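Local coordinates for protein Protease/Reverse transcriptase/ribonuclease H (Eastern chimpanzee simian foamy virus, PDB 7KSF) that probably cuts viral polyproteins as an aspartic protease, copies the viral genome as a reverse transcriptase and degrades RNA in hybrids as a ribonuclease H, at residues 139-144 with 182-187; 523-528 with 559-564. The protein carries 1 engineered substitution. All blocks are in the same frame, centred on the assembly; numbering follows the deposited sequence.

Overall arrangement
The chain starts with the sheet of the aspartic protease and passes through helices 102-112 and 117-129. The loop that follows carries 139-144. Contact 1 brings it against the end of helix 171-184 and closes a loop of 37 intervening residues, joining it to what is probably the start of the polymerase fingers. The chain then builds the rest of the polymerase and enters the RNase H-like sheet that precedes the RNase H domain. There contact 2 ties the turn after strand 518-522 to strand 557-561 and beyond, across 30 residues. The two contacts are in series, neither nested nor crossed. The centres of contacts 1 and 2 are about 43 Å apart, their nearest atoms about 28 Å.

Contact 1. Residues 139-144 with 182-187; sequences NQVGHR and LKQGVL
Q184 grips the backbone on both sides of Q140 with the two ends of its side-chain amide. Its NE2 donates to N139 O at 2.8 Å, with an N-H...O angle of 157°. The acceptor lies close to the amide plane of Q184, while NE2 is tilted from the carbonyl plane of N139. The other end accepts: V141 N donates to Q184 OE1 at 3.0 Å. That bond is straighter, at 166°, and reaches OE1 in its carbonyl plane, on a lone pair. Two bonds from one flat group fix the rotation of the amide and tie down an irregular stretch of chain. Q184 NE2 also has a weak bond to D180 O, one turn back in the helix.

Q184 lies in the last turn of helix 171-184, which probably corresponds to the first fingers helix of related reverse transcriptases. G185, with positive phi, is the first residue to leave it, in a Schellman motif. The side chain of Q184 runs extended beyond CG (chi2 177°), which carries CD out toward the loop. Q140 points its CB away from 182-187, and its OE1 accepts from H136 N and W137 N.

The apolar part is small. V141 CG2 meets V186 CG2 at 3.6 Å, the two side chains crossing obliquely. V141 CG2 also lies 3.3 Å from Q184 OE1, the atom that V141 N bonds. Around this pair, V141 rests on W254, and V186 on L181 and W277. V186 also bonds through its backbone to T278, next to strand 273-277. Most of the touching residues are buried.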
ATOM      1  N   ASN A 139      -8.938 -13.520 -10.333  1.00 62.91           N
ATOM      2  CA  ASN A 139     -10.286 -13.022 -10.621  1.00 55.89           C
ATOM      3  C   ASN A 139     -11.367 -13.866  -9.953  1.00 55.73           C
ATOM      4  O   ASN A 139     -12.541 -13.791 -10.332  1.00 56.59           O
ATOM      5  CB  ASN A 139     -10.532 -12.934 -12.128  1.00 57.07           C
ATOM      6  CG  ASN A 139      -9.377 -12.294 -12.864  1.00 57.12           C
ATOM      7  OD1 ASN A 139      -8.870 -12.838 -13.844  1.00 58.31           O
ATOM      8  ND2 ASN A 139      -8.942 -11.135 -12.384  1.00 59.57           N
ATOM      9  N   GLN A 140     -10.987 -14.669  -8.965  1.00 56.58           N
ATOM     10  CA  GLN A 140     -11.950 -15.461  -8.212  1.00 55.33           C
ATOM     11  C   GLN A 140     -12.741 -14.568  -7.264  1.00 57.25           C
ATOM     12  O   GLN A 140     -12.174 -13.746  -6.541  1.00 59.80           O
ATOM     13  CB  GLN A 140     -11.226 -16.554  -7.426  1.00 55.75           C
ATOM     14  CG  GLN A 140     -11.999 -17.093  -6.246  1.00 55.32           C
ATOM     15  CD  GLN A 140     -11.179 -18.059  -5.419  1.00 54.85           C
ATOM     16  OE1 GLN A 140     -10.010 -18.309  -5.714  1.00 54.50           O
ATOM     17  NE2 GLN A 140     -11.789 -18.605  -4.375  1.00 54.53           N
ATOM     18  N   VAL A 141     -14.066 -14.727  -7.278  1.00 66.84           N
ATOM     19  CA  VAL A 141     -14.958 -13.970  -6.413  1.00 61.13           C
ATOM     20  C   VAL A 141     -15.861 -14.942  -5.665  1.00 58.25           C
ATOM     21  O   VAL A 141     -16.048 -16.092  -6.069  1.00 58.37           O
ATOM     22  CB  VAL A 141     -15.813 -12.943  -7.188  1.00 58.51           C
ATOM     23  CG1 VAL A 141     -14.926 -12.020  -8.000  1.00 58.73           C
ATOM     24  CG2 VAL A 141     -16.814 -13.654  -8.081  1.00 62.65           C
ATOM     25  N   GLY A 142     -16.429 -14.459  -4.564  1.00 59.16           N
ATOM     26  CA  GLY A 142     -17.308 -15.255  -3.730  1.00 75.17           C
ATOM     27  C   GLY A 142     -18.749 -14.793  -3.826  1.00 73.73           C
ATOM     28  O   GLY A 142     -19.022 -13.636  -4.156  1.00 69.10           O
ATOM     29  N   HIS A 143     -19.674 -15.705  -3.544  1.00 80.50           N
ATOM     30  CA  HIS A 143     -21.093 -15.385  -3.516  1.00 66.33           C
ATOM     31  C   HIS A 143     -21.520 -15.041  -2.097  1.00 68.03           C
ATOM     32  O   HIS A 143     -21.119 -15.703  -1.135  1.00 67.66           O
ATOM     33  CB  HIS A 143     -21.931 -16.553  -4.047  1.00 69.86           C
ATOM     34  CG  HIS A 143     -23.405 -16.289  -4.045  1.00 83.57           C
ATOM     35  ND1 HIS A 143     -23.987 -15.309  -4.820  1.00 82.26           N
ATOM     36  CD2 HIS A 143     -24.415 -16.878  -3.362  1.00 88.36           C
ATOM     37  CE1 HIS A 143     -25.293 -15.306  -4.613  1.00 82.25           C
ATOM     38  NE2 HIS A 143     -25.578 -16.247  -3.732  1.00 85.84           N
ATOM     39  N   ARG A 144     -22.337 -14.004  -1.977  1.00 77.63           N
ATOM     40  CA  ARG A 144     -22.816 -13.507  -0.690  1.00 77.82           C
ATOM     41  C   ARG A 144     -24.321 -13.737  -0.611  1.00 77.28           C
ATOM     42  O   ARG A 144     -25.090 -13.082  -1.320  1.00 87.57           O
ATOM     43  CB  ARG A 144     -22.470 -12.028  -0.530  1.00 71.09           C
ATOM     44  CG  ARG A 144     -22.858 -11.448   0.806  1.00 71.86           C
ATOM     45  CD  ARG A 144     -22.012 -12.024   1.919  1.00 70.21           C
ATOM     46  NE  ARG A 144     -22.329 -11.400   3.197  1.00 70.65           N
ATOM     47  CZ  ARG A 144     -23.351 -11.761   3.967  1.00 72.05           C
ATOM     48  NH1 ARG A 144     -24.151 -12.747   3.585  1.00 72.83           N
ATOM     49  NH2 ARG A 144     -23.572 -11.139   5.114  1.00 84.62           N
ATOM     50  N   LEU A 182     -17.650 -13.934 -16.581  1.00 63.19           N
ATOM     51  CA  LEU A 182     -18.745 -14.585 -17.286  1.00 60.89           C
ATOM     52  C   LEU A 182     -18.911 -16.017 -16.809  1.00 61.33           C
ATOM     53  O   LEU A 182     -20.035 -16.507 -16.643  1.00 68.34           O
ATOM     54  CB  LEU A 182     -18.505 -14.557 -18.796  1.00 61.83           C
ATOM     55  CG  LEU A 182     -18.710 -13.248 -19.548  1.00 63.03           C
ATOM     56  CD1 LEU A 182     -18.115 -13.378 -20.939  1.00 63.32           C
ATOM     57  CD2 LEU A 182     -20.184 -12.890 -19.628  1.00 69.89           C
ATOM     58  N   LYS A 183     -17.792 -16.707 -16.578  1.00 66.07           N
ATOM     59  CA  LYS A 183     -17.855 -18.091 -16.126  1.00 69.33           C
ATOM     60  C   LYS A 183     -18.467 -18.181 -14.737  1.00 68.24           C
ATOM     61  O   LYS A 183     -19.249 -19.094 -14.451  1.00 69.32           O
ATOM     62  CB  LYS A 183     -16.459 -18.714 -16.144  1.00 65.71           C
ATOM     63  CG  LYS A 183     -16.445 -20.236 -16.234  1.00 66.85           C
ATOM     64  CD  LYS A 183     -15.037 -20.759 -16.469  1.00 66.92           C
ATOM     65  CE  LYS A 183     -15.056 -22.167 -17.040  1.00 93.68           C
ATOM     66  NZ  LYS A 183     -13.690 -22.746 -17.151  1.00 84.51           N
ATOM     67  N   GLN A 184     -18.130 -17.232 -13.863  1.00 66.37           N
ATOM     68  CA  GLN A 184     -18.725 -17.148 -12.537  1.00 67.62           C
ATOM     69  C   GLN A 184     -20.087 -16.476 -12.543  1.00 62.61           C
ATOM     70  O   GLN A 184     -20.732 -16.410 -11.491  1.00 63.61           O
ATOM     71  CB  GLN A 184     -17.793 -16.390 -11.595  1.00 71.92           C
ATOM     72  CG  GLN A 184     -16.428 -17.014 -11.466  1.00 59.64           C
ATOM     73  CD  GLN A 184     -15.509 -16.198 -10.596  1.00 58.85           C
ATOM     74  OE1 GLN A 184     -15.506 -16.342  -9.375  1.00 58.43           O
ATOM     75  NE2 GLN A 184     -14.727 -15.327 -11.218  1.00 58.39           N
ATOM     76  N   GLY A 185     -20.533 -15.972 -13.689  1.00 62.16           N
ATOM     77  CA  GLY A 185     -21.798 -15.276 -13.755  1.00 66.90           C
ATOM     78  C   GLY A 185     -21.777 -13.867 -13.216  1.00 68.10           C
ATOM     79  O   GLY A 185     -22.844 -13.261 -13.075  1.00 71.63           O
ATOM     80  N   VAL A 186     -20.598 -13.328 -12.902  1.00 62.14           N
ATOM     81  CA  VAL A 186     -20.513 -11.940 -12.469  1.00 62.47           C
ATOM     82  C   VAL A 186     -20.944 -11.008 -13.592  1.00 63.11           C
ATOM     83  O   VAL A 186     -21.567  -9.970 -13.346  1.00 74.43           O
ATOM     84  CB  VAL A 186     -19.085 -11.628 -11.979  1.00 61.44           C
ATOM     85  CG1 VAL A 186     -19.031 -10.260 -11.319  1.00 62.26           C
ATOM     86  CG2 VAL A 186     -18.619 -12.709 -11.020  1.00 61.16           C
ATOM     87  N   LEU A 187     -20.635 -11.364 -14.836  1.00 62.90           N
ATOM     88  CA  LEU A 187     -21.077 -10.622 -16.005  1.00 64.06           C
ATOM     89  C   LEU A 187     -22.110 -11.433 -16.770  1.00 71.69           C
ATOM     90  O   LEU A 187     -21.963 -12.648 -16.937  1.00 66.28           O
ATOM     91  CB  LEU A 187     -19.908 -10.290 -16.930  1.00 63.91           C
ATOM     92  CG  LEU A 187     -18.908  -9.277 -16.389  1.00 63.57           C
ATOM     93  CD1 LEU A 187     -17.814  -9.069 -17.408  1.00 63.39           C
ATOM     94  CD2 LEU A 187     -19.603  -7.966 -16.071  1.00 66.76           C
TER

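Contact 2. Residues 523-528 with 559-564; sequences PIVSMT and FHYDKT
The edge of the RNase H-like sheet that precedes the RNase H domain carries this contact: V525 and M527, past strand 518-522, pack on Y561 and F559 of outermost strand 557-561. V525 CG2 sits over the centre of the Y561 ring, a CH-pi contact at 3.8 Å from the centroid and 11° off the ring normal. The two side chains lie side by side, pointing the same way. Y561 CG is anti to its backbone N (chi1 170°), and V525 CA lies 3.6 Å from Y561 CG. P523 O lies at the ring edge, near its plane, beside CE1.

The strand order 3-2-1-4-5 is that of the RNase H fold, here probably the connection domain of the reverse transcriptase. Strands 518-522 and 557-561 run parallel; backbone bonds join H560 to V520 and S522, and D562 to S522. No hydrogen bond links 523-528 to 559-564.

M527 CG touches F559 CB at 3.9 Å. M527 SD stands 5.1 Å from the F559 ring centroid, an oblique Met-aromatic contact. L552 touches both residues, and M502 touches F559. S526 N-caps the helix of M527, its OG accepting from K529 N. D562 OD1 accepts from T564 N, an Asx turn.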
ATOM      1  N   PRO A 523      -2.060  25.107  -3.972  1.00 82.34           N
ATOM      2  CA  PRO A 523      -1.837  25.657  -5.319  1.00 81.68           C
ATOM      3  C   PRO A 523      -2.899  25.277  -6.331  1.00 84.18           C
ATOM      4  O   PRO A 523      -2.765  25.649  -7.503  1.00 93.15           O
ATOM      5  CB  PRO A 523      -0.471  25.065  -5.722  1.00 82.04           C
ATOM      6  CG  PRO A 523       0.122  24.526  -4.464  1.00 83.55           C
ATOM      7  CD  PRO A 523      -1.017  24.146  -3.584  1.00 83.24           C
ATOM      8  N   ILE A 524      -3.943  24.566  -5.933  1.00 81.11           N
ATOM      9  CA  ILE A 524      -4.980  24.136  -6.859  1.00 80.92           C
ATOM     10  C   ILE A 524      -6.066  25.202  -6.911  1.00 80.58           C
ATOM     11  O   ILE A 524      -6.480  25.734  -5.872  1.00 85.56           O
ATOM     12  CB  ILE A 524      -5.549  22.776  -6.441  1.00 90.93           C
ATOM     13  CG1 ILE A 524      -6.083  22.856  -5.010  1.00 81.17           C
ATOM     14  CG2 ILE A 524      -4.475  21.691  -6.582  1.00 81.38           C
ATOM     15  CD1 ILE A 524      -6.325  21.526  -4.366  1.00101.37           C
ATOM     16  N   VAL A 525      -6.528  25.522  -8.119  1.00 80.55           N
ATOM     17  CA  VAL A 525      -7.430  26.657  -8.283  1.00 80.27           C
ATOM     18  C   VAL A 525      -8.864  26.265  -7.966  1.00 93.90           C
ATOM     19  O   VAL A 525      -9.573  26.975  -7.243  1.00 87.91           O
ATOM     20  CB  VAL A 525      -7.310  27.239  -9.705  1.00 79.88           C
ATOM     21  CG1 VAL A 525      -8.120  28.524  -9.812  1.00 79.59           C
ATOM     22  CG2 VAL A 525      -5.851  27.485 -10.050  1.00 79.68           C
ATOM     23  N   SER A 526      -9.317  25.134  -8.502  1.00107.70           N
ATOM     24  CA  SER A 526     -10.707  24.709  -8.387  1.00 80.79           C
ATOM     25  C   SER A 526     -10.747  23.259  -7.940  1.00 81.25           C
ATOM     26  O   SER A 526     -10.132  22.396  -8.574  1.00 81.30           O
ATOM     27  CB  SER A 526     -11.442  24.875  -9.721  1.00 80.50           C
ATOM     28  OG  SER A 526     -12.748  24.333  -9.650  1.00 80.99           O
ATOM     29  N   MET A 527     -11.462  22.993  -6.842  1.00 81.82           N
ATOM     30  CA  MET A 527     -11.646  21.617  -6.396  1.00 82.07           C
ATOM     31  C   MET A 527     -12.560  20.849  -7.341  1.00 93.72           C
ATOM     32  O   MET A 527     -12.347  19.657  -7.589  1.00 92.70           O
ATOM     33  CB  MET A 527     -12.216  21.590  -4.979  1.00 96.24           C
ATOM     34  CG  MET A 527     -11.191  21.806  -3.886  1.00 89.77           C
ATOM     35  SD  MET A 527      -9.756  20.728  -4.060  1.00 88.50           S
ATOM     36  CE  MET A 527     -10.517  19.111  -4.036  1.00 82.74           C
ATOM     37  N   THR A 528     -13.588  21.518  -7.872  1.00 82.49           N
ATOM     38  CA  THR A 528     -14.505  20.855  -8.791  1.00 82.62           C
ATOM     39  C   THR A 528     -13.789  20.412 -10.060  1.00 82.67           C
ATOM     40  O   THR A 528     -14.076  19.338 -10.602  1.00 91.73           O
ATOM     41  CB  THR A 528     -15.667  21.789  -9.125  1.00108.77           C
ATOM     42  OG1 THR A 528     -16.171  22.381  -7.919  1.00110.57           O
ATOM     43  CG2 THR A 528     -16.789  21.022  -9.808  1.00114.18           C
ATOM     44  N   PHE A 559     -11.565  24.411   1.163  1.00 86.93           N
ATOM     45  CA  PHE A 559     -10.307  24.477   0.427  1.00 86.20           C
ATOM     46  C   PHE A 559     -10.252  25.745  -0.410  1.00 85.99           C
ATOM     47  O   PHE A 559     -11.172  26.026  -1.187  1.00 85.89           O
ATOM     48  CB  PHE A 559     -10.140  23.245  -0.463  1.00 89.31           C
ATOM     49  CG  PHE A 559     -10.072  21.957   0.297  1.00 86.66           C
ATOM     50  CD1 PHE A 559     -11.228  21.255   0.595  1.00 95.76           C
ATOM     51  CD2 PHE A 559      -8.857  21.453   0.726  1.00 86.46           C
ATOM     52  CE1 PHE A 559     -11.171  20.071   1.301  1.00 88.57           C
ATOM     53  CE2 PHE A 559      -8.794  20.269   1.433  1.00 92.22           C
ATOM     54  CZ  PHE A 559      -9.951  19.576   1.721  1.00 94.07           C
ATOM     55  N   HIS A 560      -9.163  26.498  -0.261  1.00 85.93           N
ATOM     56  CA  HIS A 560      -8.957  27.752  -0.970  1.00 86.63           C
ATOM     57  C   HIS A 560      -7.696  27.682  -1.816  1.00 84.47           C
ATOM     58  O   HIS A 560      -6.691  27.094  -1.410  1.00 84.23           O
ATOM     59  CB  HIS A 560      -8.845  28.930  -0.001  1.00 99.44           C
ATOM     60  CG  HIS A 560     -10.159  29.546   0.358  1.00100.17           C
ATOM     61  ND1 HIS A 560     -11.029  28.969   1.258  1.00 97.12           N
ATOM     62  CD2 HIS A 560     -10.753  30.687  -0.064  1.00 92.90           C
ATOM     63  CE1 HIS A 560     -12.103  29.730   1.377  1.00109.06           C
ATOM     64  NE2 HIS A 560     -11.962  30.778   0.586  1.00114.56           N
ATOM     65  N   TYR A 561      -7.756  28.296  -2.995  1.00 83.35           N
ATOM     66  CA  TYR A 561      -6.586  28.426  -3.849  1.00 82.55           C
ATOM     67  C   TYR A 561      -5.672  29.509  -3.307  1.00 83.00           C
ATOM     68  O   TYR A 561      -6.129  30.581  -2.899  1.00100.35           O
ATOM     69  CB  TYR A 561      -7.001  28.760  -5.281  1.00 81.69           C
ATOM     70  CG  TYR A 561      -5.854  29.148  -6.187  1.00 81.46           C
ATOM     71  CD1 TYR A 561      -4.756  28.316  -6.359  1.00 81.28           C
ATOM     72  CD2 TYR A 561      -5.880  30.345  -6.892  1.00 81.37           C
ATOM     73  CE1 TYR A 561      -3.712  28.670  -7.189  1.00 81.06           C
ATOM     74  CE2 TYR A 561      -4.843  30.707  -7.727  1.00 81.30           C
ATOM     75  CZ  TYR A 561      -3.762  29.865  -7.872  1.00 80.94           C
ATOM     76  OH  TYR A 561      -2.731  30.225  -8.706  1.00 80.82           O
ATOM     77  N   ASP A 562      -4.372  29.227  -3.296  1.00 87.22           N
ATOM     78  CA  ASP A 562      -3.372  30.151  -2.778  1.00 83.60           C
ATOM     79  C   ASP A 562      -2.360  30.450  -3.871  1.00 84.09           C
ATOM     80  O   ASP A 562      -1.739  29.533  -4.416  1.00 89.47           O
ATOM     81  CB  ASP A 562      -2.687  29.569  -1.539  1.00 84.60           C
ATOM     82  CG  ASP A 562      -2.066  30.639  -0.671  1.00 85.67           C
ATOM     83  OD1 ASP A 562      -1.696  31.701  -1.214  1.00 85.98           O
ATOM     84  OD2 ASP A 562      -1.952  30.430   0.554  1.00 86.54           O
ATOM     85  N   LYS A 563      -2.196  31.737  -4.189  1.00 84.78           N
ATOM     86  CA  LYS A 563      -1.285  32.147  -5.251  1.00 85.47           C
ATOM     87  C   LYS A 563       0.153  32.269  -4.770  1.00 87.18           C
ATOM     88  O   LYS A 563       1.081  32.008  -5.544  1.00 92.93           O
ATOM     89  CB  LYS A 563      -1.736  33.484  -5.844  1.00 94.54           C
ATOM     90  CG  LYS A 563      -3.159  33.488  -6.374  1.00106.69           C
ATOM     91  CD  LYS A 563      -3.543  34.854  -6.925  1.00101.30           C
ATOM     92  CE  LYS A 563      -4.962  34.848  -7.472  1.00 96.08           C
ATOM     93  NZ  LYS A 563      -5.362  36.169  -8.034  1.00 92.65           N
ATOM     94  N   THR A 564       0.360  32.663  -3.509  1.00 87.63           N
ATOM     95  CA  THR A 564       1.712  32.855  -3.002  1.00 93.78           C
ATOM     96  C   THR A 564       2.484  31.552  -2.865  1.00105.59           C
ATOM     97  O   THR A 564       3.696  31.594  -2.639  1.00124.56           O
ATOM     98  CB  THR A 564       1.687  33.565  -1.649  1.00106.52           C
ATOM     99  OG1 THR A 564       3.005  34.031  -1.337  1.00108.25           O
ATOM    100  CG2 THR A 564       1.238  32.611  -0.557  1.00 88.52           C
TER